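Local coordinates for uncharacterized protein Tm1679 (Thermotoga maritima, PDB 3H3E) that is of uncertain function but binds zinc and belongs to the metallo-beta-lactamase superfamily of metal-dependent hydrolases, at residues 218-221 with 222-226. The protein carries 2 engineered substitutions. Sequence-based numbering, arbitrary orientation.
Sequences EKIV and KAFNE
With chi1 at -80°, I220 holds CG1 beside its backbone N, which leaves CG2 anti to that N, and F224, its CG anti to the carbonyl carbon, runs alongside it in the same direction. CG2 of I220 therefore meets the ring at CE1 of F224, 3.8 Å away, an apolar contact one helical turn apart. The carbonyl O of I220 lies at the ring edge, in plane, 3.4 Å from CD1 of F224, and accepts the backbone bond from F224 N at 3.0 Å. That bond, at 162°, is nearly straight; like N225 N to V221 O, also 3.0 Å, it spans four residues, the alpha-helical pattern. A223 N to K219 O is longer, 3.2 Å, with the donor well above the carbonyl plane. V221 and N225 likewise run side by side, pointing the same way, CG1 of V221 lying 4.0 Å from ND2 of N225. That amide is fixed from outside the helix: its OD1 accepts from L251 N and its ND2 donates to E249 O. On the exposed side K219 NZ comes alongside the aliphatic chain of K222, near CD, with the two NZ atoms 4.3 Å apart, a like-charge proximity probably eased by solvent. All this belongs to helix 214-226, the crossover between parallel strands 200-204 and 231-235; I220 and F224 pack on helix 185-193, F224 also meets F246 edge-to-face, and V221 rests on helix 240-249.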
loop_
_atom_site.group_PDB
_atom_site.type_symbol
_atom_site.label_atom_id
_atom_site.label_comp_id
_atom_site.label_asym_id
_atom_site.label_seq_id
_atom_site.Cartn_x
_atom_site.Cartn_y
_atom_site.Cartn_z
ATOM N N GLU A 218 -0.637 16.926 10.664
ATOM C CA GLU A 218 0.506 17.836 10.606
ATOM C C GLU A 218 1.755 17.187 11.188
ATOM O O GLU A 218 2.846 17.324 10.650
ATOM C CB GLU A 218 0.177 19.136 11.328
ATOM C CG GLU A 218 -1.028 19.842 10.733
ATOM C CD GLU A 218 -1.264 21.215 11.319
ATOM O OE1 GLU A 218 -0.493 21.611 12.221
ATOM O OE2 GLU A 218 -2.219 21.894 10.871
ATOM N N LYS A 219 1.573 16.477 12.292
ATOM C CA LYS A 219 2.639 15.721 12.910
ATOM C C LYS A 219 3.248 14.735 11.890
ATOM O O LYS A 219 4.451 14.444 11.916
ATOM C CB LYS A 219 2.059 14.965 14.108
ATOM C CG LYS A 219 2.824 15.122 15.417
ATOM C CD LYS A 219 4.197 14.446 15.383
ATOM C CE LYS A 219 5.101 14.944 16.527
ATOM N NZ LYS A 219 5.647 16.328 16.306
ATOM N N ILE A 220 2.407 14.222 10.992
ATOM C CA ILE A 220 2.845 13.261 9.990
ATOM C C ILE A 220 3.628 13.966 8.894
ATOM O O ILE A 220 4.739 13.547 8.550
ATOM C CB ILE A 220 1.651 12.485 9.401
ATOM C CG1 ILE A 220 1.236 11.368 10.357
ATOM C CG2 ILE A 220 1.977 11.902 8.027
ATOM C CD1 ILE A 220 -0.107 10.771 10.030
ATOM N N VAL A 221 3.063 15.051 8.368
ATOM C CA VAL A 221 3.768 15.863 7.386
ATOM C C VAL A 221 5.121 16.303 7.928
ATOM O O VAL A 221 6.114 16.335 7.201
ATOM C CB VAL A 221 2.983 17.101 7.022
ATOM C CG1 VAL A 221 3.774 17.938 6.039
ATOM C CG2 VAL A 221 1.628 16.708 6.433
ATOM N N LYS A 222 5.151 16.635 9.214
ATOM C CA LYS A 222 6.383 17.001 9.895
ATOM C C LYS A 222 7.410 15.880 9.770
ATOM O O LYS A 222 8.579 16.150 9.501
ATOM C CB LYS A 222 6.098 17.332 11.361
ATOM C CG LYS A 222 7.286 17.821 12.172
ATOM C CD LYS A 222 7.032 17.641 13.681
ATOM C CE LYS A 222 8.156 18.211 14.566
ATOM N NZ LYS A 222 7.968 19.667 14.916
ATOM N N ALA A 223 6.975 14.627 9.928
ATOM C CA ALA A 223 7.889 13.481 9.796
ATOM C C ALA A 223 8.420 13.338 8.376
ATOM O O ALA A 223 9.600 13.071 8.178
ATOM C CB ALA A 223 7.225 12.180 10.237
ATOM N N PHE A 224 7.547 13.497 7.386
ATOM C CA PHE A 224 7.992 13.483 5.998
ATOM C C PHE A 224 9.102 14.518 5.816
ATOM O O PHE A 224 10.153 14.229 5.246
ATOM C CB PHE A 224 6.835 13.789 5.057
ATOM C CG PHE A 224 5.998 12.580 4.684
ATOM C CD1 PHE A 224 5.083 12.051 5.564
ATOM C CD2 PHE A 224 6.107 12.003 3.429
ATOM C CE1 PHE A 224 4.309 10.962 5.211
ATOM C CE2 PHE A 224 5.331 10.911 3.067
ATOM C CZ PHE A 224 4.431 10.391 3.956
ATOM N N ASN A 225 8.878 15.725 6.322
ATOM C CA ASN A 225 9.882 16.777 6.206
ATOM C C ASN A 225 11.169 16.434 6.928
ATOM O O ASN A 225 12.250 16.507 6.352
ATOM C CB ASN A 225 9.327 18.102 6.718
ATOM C CG ASN A 225 8.318 18.704 5.770
ATOM O OD1 ASN A 225 8.311 18.394 4.574
ATOM N ND2 ASN A 225 7.458 19.566 6.290
ATOM N N GLU A 226 11.039 16.063 8.196
ATOM C CA GLU A 226 12.175 15.686 9.023
ATOM C C GLU A 226 13.044 14.629 8.355
ATOM O O GLU A 226 14.280 14.655 8.486
ATOM C CB GLU A 226 11.695 15.137 10.365
ATOM C CG GLU A 226 10.895 16.104 11.207
ATOM C CD GLU A 226 11.744 17.163 11.860
ATOM O OE1 GLU A 226 12.991 17.074 11.779
ATOM O OE2 GLU A 226 11.160 18.090 12.460
#